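Hydrolase (Burkholderia cenocepacia, PDB 4QKU) probably hydrolyses fumarylacetoacetate to fumarate and acetoacetate, the last step of phenylalanine and tyrosine breakdown, with the help of bound metal ions. Local coordinates at residues D220-T225 against L254-A259; D261-E266 against F273-F278. One frame throughout, in Å; residues are numbered along the deposited sequence.

Contact 1 of 2, residues D220-T225 against L254-A259; sequences DIELET and LNDWSA. With NA (sodium ion), chain H.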
loop_
_atom_site.group_PDB
_atom_site.type_symbol
_atom_site.label_atom_id
_atom_site.label_comp_id
_atom_site.label_asym_id
_atom_site.label_seq_id
_atom_site.Cartn_x
_atom_site.Cartn_y
_atom_site.Cartn_z
ATOM N N ASP B 220 -4.108 -21.551 1.935
ATOM C CA ASP B 220 -3.244 -21.733 3.072
ATOM C C ASP B 220 -3.337 -20.525 3.992
ATOM O O ASP B 220 -3.817 -19.460 3.608
ATOM C CB ASP B 220 -1.793 -21.950 2.599
ATOM C CG ASP B 220 -0.881 -22.565 3.685
ATOM O OD1 ASP B 220 -1.353 -22.871 4.799
ATOM O OD2 ASP B 220 0.330 -22.751 3.410
ATOM N N ILE B 221 -2.916 -20.737 5.231
ATOM C CA ILE B 221 -2.744 -19.665 6.200
ATOM C C ILE B 221 -1.302 -19.306 6.269
ATOM O O ILE B 221 -0.445 -20.012 5.733
ATOM C CB ILE B 221 -3.217 -20.076 7.604
ATOM C CG1 ILE B 221 -2.575 -21.395 8.072
ATOM C CG2 ILE B 221 -4.716 -20.236 7.605
ATOM C CD1 ILE B 221 -1.629 -21.195 9.211
ATOM N N GLU B 222 -1.031 -18.172 6.903
ATOM C CA GLU B 222 0.338 -17.831 7.307
ATOM C C GLU B 222 0.282 -17.177 8.669
ATOM O O GLU B 222 -0.193 -16.047 8.803
ATOM C CB GLU B 222 0.985 -16.904 6.288
ATOM C CG GLU B 222 1.458 -17.601 5.011
ATOM C CD GLU B 222 2.588 -16.859 4.323
ATOM O OE1 GLU B 222 3.530 -17.548 3.865
ATOM O OE2 GLU B 222 2.542 -15.597 4.255
ATOM N N LEU B 223 0.718 -17.927 9.684
ATOM C CA LEU B 223 0.825 -17.404 11.047
ATOM C C LEU B 223 1.904 -16.302 11.179
ATOM O O LEU B 223 3.070 -16.536 10.924
ATOM C CB LEU B 223 1.139 -18.527 12.036
ATOM C CG LEU B 223 1.527 -18.121 13.464
ATOM C CD1 LEU B 223 0.412 -17.369 14.176
ATOM C CD2 LEU B 223 1.894 -19.380 14.225
ATOM N N GLU B 224 1.469 -15.114 11.572
ATOM C CA GLU B 224 2.331 -13.963 11.698
ATOM C C GLU B 224 1.793 -13.074 12.787
ATOM O O GLU B 224 0.653 -13.250 13.244
ATOM C CB GLU B 224 2.354 -13.102 10.395
ATOM C CG GLU B 224 2.567 -13.844 9.082
ATOM C CD GLU B 224 2.881 -12.913 7.924
ATOM O OE1 GLU B 224 3.337 -11.768 8.167
ATOM O OE2 GLU B 224 2.720 -13.336 6.748
ATOM N N THR B 225 2.624 -12.129 13.192
ATOM C CA THR B 225 2.167 -10.965 13.917
ATOM C C THR B 225 2.505 -9.724 13.098
ATOM O O THR B 225 3.368 -9.733 12.214
ATOM C CB THR B 225 2.904 -10.771 15.267
ATOM O OG1 THR B 225 4.282 -10.504 15.009
ATOM C CG2 THR B 225 2.786 -12.003 16.191
ATOM N N LEU B 254 -1.835 -11.797 12.768
ATOM C CA LEU B 254 -1.964 -11.544 11.339
ATOM C C LEU B 254 -1.937 -12.859 10.560
ATOM O O LEU B 254 -0.973 -13.594 10.628
ATOM C CB LEU B 254 -0.843 -10.613 10.882
ATOM C CG LEU B 254 -0.870 -10.055 9.435
ATOM C CD1 LEU B 254 -0.082 -8.762 9.359
ATOM C CD2 LEU B 254 -0.287 -11.026 8.422
ATOM N N ASN B 255 -3.032 -13.136 9.846
ATOM C CA ASN B 255 -3.124 -14.275 8.999
ATOM C C ASN B 255 -2.992 -13.788 7.584
ATOM O O ASN B 255 -3.899 -13.162 7.046
ATOM C CB ASN B 255 -4.453 -15.000 9.189
ATOM C CG ASN B 255 -4.501 -16.321 8.437
ATOM O OD1 ASN B 255 -3.609 -16.633 7.631
ATOM N ND2 ASN B 255 -5.541 -17.106 8.695
ATOM N N ASP B 256 -1.845 -14.083 6.980
ATOM C CA ASP B 256 -1.604 -13.676 5.614
ATOM C C ASP B 256 -2.028 -14.794 4.700
ATOM O O ASP B 256 -1.190 -15.553 4.199
ATOM C CB ASP B 256 -0.154 -13.314 5.349
ATOM C CG ASP B 256 0.060 -12.825 3.911
ATOM O OD1 ASP B 256 -0.929 -12.394 3.270
ATOM O OD2 ASP B 256 1.191 -12.905 3.402
ATOM N N TRP B 257 -3.333 -14.881 4.479
ATOM C CA TRP B 257 -3.877 -15.926 3.634
ATOM C C TRP B 257 -3.146 -15.951 2.319
ATOM O O TRP B 257 -2.928 -14.896 1.714
ATOM C CB TRP B 257 -5.351 -15.688 3.354
ATOM C CG TRP B 257 -6.241 -15.494 4.555
ATOM C CD1 TRP B 257 -6.653 -14.294 5.096
ATOM C CD2 TRP B 257 -6.846 -16.507 5.329
ATOM N NE1 TRP B 257 -7.466 -14.523 6.154
ATOM C CE2 TRP B 257 -7.624 -15.873 6.307
ATOM C CE3 TRP B 257 -6.846 -17.904 5.266
ATOM C CZ2 TRP B 257 -8.374 -16.582 7.223
ATOM C CZ3 TRP B 257 -7.608 -18.608 6.169
ATOM C CH2 TRP B 257 -8.351 -17.946 7.146
ATOM N N SER B 258 -2.790 -17.148 1.870
ATOM C CA SER B 258 -1.969 -17.338 0.674
ATOM C C SER B 258 -2.541 -18.423 -0.236
ATOM O O SER B 258 -2.939 -19.485 0.247
ATOM C CB SER B 258 -0.585 -17.758 1.106
ATOM O OG SER B 258 -0.025 -16.826 2.010
ATOM N N ALA B 259 -2.619 -18.159 -1.537
ATOM C CA ALA B 259 -2.987 -19.188 -2.500
ATOM C C ALA B 259 -1.727 -19.728 -3.162
ATOM O O ALA B 259 -1.172 -19.082 -4.047
ATOM C CB ALA B 259 -3.932 -18.620 -3.537
HETATM NA NA NA H . -3.096 -12.518 2.278
#

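Contact 2 of 2, residues D261-E266 against F273-F278; sequences DIQQWE and FNSKGF. With NA (sodium ion), chain H; SO4 (sulfate ion), chain J.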
loop_
_atom_site.group_PDB
_atom_site.type_symbol
_atom_site.label_atom_id
_atom_site.label_comp_id
_atom_site.label_asym_id
_atom_site.label_seq_id
_atom_site.Cartn_x
_atom_site.Cartn_y
_atom_site.Cartn_z
ATOM N N ASP B 261 -0.835 -22.227 -5.181
ATOM C CA ASP B 261 -0.741 -22.600 -6.600
ATOM C C ASP B 261 -0.699 -21.373 -7.506
ATOM O O ASP B 261 0.016 -21.359 -8.518
ATOM C CB ASP B 261 -1.835 -23.593 -7.040
ATOM C CG ASP B 261 -3.200 -23.349 -6.403
ATOM O OD1 ASP B 261 -3.394 -22.420 -5.578
ATOM O OD2 ASP B 261 -4.118 -24.132 -6.749
ATOM N N ILE B 262 -1.449 -20.343 -7.122
ATOM C CA ILE B 262 -1.447 -19.058 -7.803
ATOM C C ILE B 262 -0.082 -18.392 -7.659
ATOM O O ILE B 262 0.455 -17.819 -8.614
ATOM C CB ILE B 262 -2.538 -18.131 -7.218
ATOM C CG1 ILE B 262 -3.947 -18.711 -7.491
ATOM C CG2 ILE B 262 -2.427 -16.728 -7.816
ATOM C CD1 ILE B 262 -5.102 -17.966 -6.831
ATOM N N GLN B 263 0.461 -18.475 -6.451
ATOM C CA GLN B 263 1.720 -17.850 -6.093
ATOM C C GLN B 263 2.911 -18.385 -6.909
ATOM O O GLN B 263 3.615 -17.601 -7.572
ATOM C CB GLN B 263 1.964 -18.091 -4.621
ATOM C CG GLN B 263 3.174 -17.408 -4.010
ATOM C CD GLN B 263 3.347 -17.796 -2.551
ATOM O OE1 GLN B 263 2.547 -18.571 -2.014
ATOM N NE2 GLN B 263 4.389 -17.279 -1.905
ATOM N N GLN B 264 3.103 -19.702 -6.886
ATOM C CA GLN B 264 4.237 -20.347 -7.579
ATOM C C GLN B 264 4.327 -19.845 -9.029
ATOM O O GLN B 264 5.398 -19.455 -9.483
ATOM C CB GLN B 264 4.136 -21.884 -7.555
ATOM N N TRP B 265 3.177 -19.783 -9.706
ATOM C CA TRP B 265 3.125 -19.385 -11.117
ATOM C C TRP B 265 3.373 -17.886 -11.405
ATOM O O TRP B 265 3.874 -17.555 -12.472
ATOM C CB TRP B 265 1.786 -19.823 -11.733
ATOM C CG TRP B 265 1.600 -19.385 -13.133
ATOM C CD1 TRP B 265 0.639 -18.538 -13.609
ATOM C CD2 TRP B 265 2.400 -19.763 -14.263
ATOM N NE1 TRP B 265 0.777 -18.378 -14.964
ATOM C CE2 TRP B 265 1.853 -19.115 -15.393
ATOM C CE3 TRP B 265 3.530 -20.590 -14.434
ATOM C CZ2 TRP B 265 2.402 -19.250 -16.670
ATOM C CZ3 TRP B 265 4.067 -20.734 -15.713
ATOM C CH2 TRP B 265 3.502 -20.061 -16.811
ATOM N N GLU B 266 3.034 -16.999 -10.470
ATOM C CA GLU B 266 3.057 -15.539 -10.711
ATOM C C GLU B 266 4.313 -14.797 -10.176
ATOM O O GLU B 266 4.660 -13.737 -10.682
ATOM C CB GLU B 266 1.805 -14.892 -10.090
ATOM C CG GLU B 266 1.884 -14.719 -8.567
ATOM C CD GLU B 266 0.758 -13.894 -7.963
ATOM O OE1 GLU B 266 -0.103 -13.374 -8.720
ATOM O OE2 GLU B 266 0.736 -13.781 -6.704
ATOM N N PHE B 273 1.718 -11.389 -5.411
ATOM C CA PHE B 273 0.829 -10.318 -5.754
ATOM C C PHE B 273 -0.603 -10.780 -5.482
ATOM O O PHE B 273 -1.054 -10.658 -4.344
ATOM C CB PHE B 273 1.080 -9.889 -7.218
ATOM C CG PHE B 273 0.188 -8.764 -7.695
ATOM C CD1 PHE B 273 -0.061 -7.648 -6.888
ATOM C CD2 PHE B 273 -0.383 -8.800 -8.960
ATOM C CE1 PHE B 273 -0.879 -6.618 -7.324
ATOM C CE2 PHE B 273 -1.196 -7.772 -9.397
ATOM C CZ PHE B 273 -1.450 -6.683 -8.574
ATOM N N ASN B 274 -1.300 -11.326 -6.490
ATOM C CA ASN B 274 -2.682 -11.812 -6.317
ATOM C C ASN B 274 -2.790 -12.912 -5.276
ATOM O O ASN B 274 -3.758 -12.974 -4.535
ATOM C CB ASN B 274 -3.228 -12.420 -7.605
ATOM C CG ASN B 274 -3.635 -11.389 -8.618
ATOM O OD1 ASN B 274 -3.780 -10.201 -8.302
ATOM N ND2 ASN B 274 -3.824 -11.831 -9.857
ATOM N N SER B 275 -1.776 -13.766 -5.235
ATOM C CA SER B 275 -1.750 -14.906 -4.352
ATOM C C SER B 275 -1.849 -14.487 -2.885
ATOM O O SER B 275 -2.203 -15.317 -2.076
ATOM C CB SER B 275 -0.482 -15.731 -4.533
ATOM O OG SER B 275 0.629 -14.994 -4.079
ATOM N N LYS B 276 -1.537 -13.237 -2.542
ATOM C CA LYS B 276 -1.669 -12.782 -1.167
ATOM C C LYS B 276 -2.642 -11.623 -0.973
ATOM O O LYS B 276 -2.973 -11.283 0.156
ATOM C CB LYS B 276 -0.299 -12.352 -0.566
ATOM C CG LYS B 276 0.901 -13.272 -0.813
ATOM C CD LYS B 276 0.850 -14.566 -0.025
ATOM C CE LYS B 276 2.232 -15.143 0.220
ATOM N NZ LYS B 276 2.793 -14.725 1.542
ATOM N N GLY B 277 -3.086 -10.992 -2.042
ATOM C CA GLY B 277 -3.777 -9.717 -1.911
ATOM C C GLY B 277 -5.253 -9.866 -1.752
ATOM O O GLY B 277 -5.930 -8.891 -1.534
ATOM N N PHE B 278 -5.750 -11.087 -1.896
ATOM C CA PHE B 278 -7.181 -11.338 -1.868
ATOM C C PHE B 278 -7.789 -11.180 -0.487
ATOM O O PHE B 278 -8.964 -10.823 -0.359
ATOM C CB PHE B 278 -7.516 -12.719 -2.460
ATOM C CG PHE B 278 -6.981 -13.878 -1.679
ATOM C CD1 PHE B 278 -7.721 -14.420 -0.629
ATOM C CD2 PHE B 278 -5.771 -14.459 -2.003
ATOM C CE1 PHE B 278 -7.242 -15.504 0.086
ATOM C CE2 PHE B 278 -5.281 -15.517 -1.266
ATOM C CZ PHE B 278 -6.032 -16.057 -0.250
HETATM NA NA NA H . -3.096 -12.518 2.278
HETATM S S SO4 J . 5.993 -17.313 1.669
HETATM O O1 SO4 J . 6.752 -16.145 1.170
HETATM O O2 SO4 J . 5.987 -17.279 3.142
HETATM O O3 SO4 J . 4.588 -17.294 1.194
HETATM O O4 SO4 J . 6.662 -18.530 1.152
#

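Contact 1 of 2, residues D220-T225 against L254-A259
The side chains of Glu222 and Asp256 run abreast in a common direction, their carboxylate planes turned 63° apart, with Glu222 OE2 only 3.1 Å from Asp256 OD2. Glu224 runs alongside, its OE2 3.2 Å from Asp256 CB and its carboxylate held from outside by Gly372, so three acids gather on one face of the antiparallel strands. Such a cluster suits a cation site: Glu222, Glu224 and Asp256 are, with Asp149, the predicted calcium ligands. No calcium is bound here, and the repulsion is presumably eased by Lys276, which forms a salt bridge with Glu222 OE2, and by Arg260, which takes OE1. With CG anti to the backbone N (chi1 -177°), Asp256 sets OD1 2.4 Å from a sodium ion, which Trp257 O, Lys276 O, Ala279 O and Thr280 OG1 also bind at the predicted magnesium site.

Asp220 with Ser258 and Glu224 with Leu254 are hydrogen-bonded antiparallel pairs on either side of a break, where Asp256 centres an inverse gamma turn. There Asn255 patches the backbone, OD1 accepting a nearly straight 3.1 Å bond from Glu222 N. Asn255 ND2 sits over one face of the Trp257 ring, toward the rim, while Ile221 CG2 packs against CZ3 of that indole at 3.6 Å. On this largely apolar side strand 412-421 packs against Ile221, Asn255 and Trp257; strands 368-370 and 280-288 flank the pair within the mixed sheet.

Contact 2 of 2, residues D261-E266 against F273-F278
Glu266 OE2 is gripped by three donors from the turn that opens 273-278: Phe273 N, Ser275 N and Ser275 OG, each 2.9 Å away. They arrive from different directions. Ser275 N comes on the syn side, 31° out of the carboxylate plane, Phe273 N from well above that plane, and the hydroxyl nearly along the C-O axis. A weak bond from Asn274 N to OE1 adds a hold on the other oxygen. Glutamate suits this place because its extended chain carries an acceptor from the last turn of helix 260-266 to the weakly bonded helical turn 274-277, whose first amides point at the acid and would probably favour its negative charge. Ser275 OG, set between its own backbone N and carbonyl carbon (chi1 68°), is turned toward the acid; its small side chain also lets Gln263 CB approach Ser275 CB to 3.4 Å, while Ile262 CG2 lies against the same CB at 3.9 Å.

Further along, Gln263 and Lys276 reach a sulfate ion, probably from the crystallisation liquor. Gln263 NE2 and Lys276 NZ, the latter already paired with Glu222, both donate to its O3, at 3.1 and 3.2 Å, and His156 and Arg260 bind it too. Since Gln263 is a predicted substrate ligand and His156 the predicted proton acceptor, the anion probably marks the active-site pocket. Arg260 also steadies Gln263 through OE1.

Strand 196-203 packs against Ile262 and Phe278, strand 248-259 receives Lys276 and Phe278, and the second subunit lies against the Phe273 end, where His356 of that subunit meets the Phe273 ring edge-to-face.

Contact 1 lies deep, its centre about 10 Å from that of the chain, whereas the centre of contact 2 is about 21 Å from it, beside the subunit interface, though still largely buried. The first is a strand pairing with acids on one face and largely apolar side chains and one amide on the other; the second joins helix 260-266 to a weakly bonded helical turn through a carboxylate that accepts hydrogen bonds from backbone amides and a hydroxyl. Strand 248-259 runs straight into helix 260-266. Besides the Lys276 to Glu222 salt bridge, a probable hydrogen bond from Ala259 N to Ser275 O (2.9 Å) and Trp257 CB packing on Phe278 join them. Both supply sodium ligands and line the probable active site.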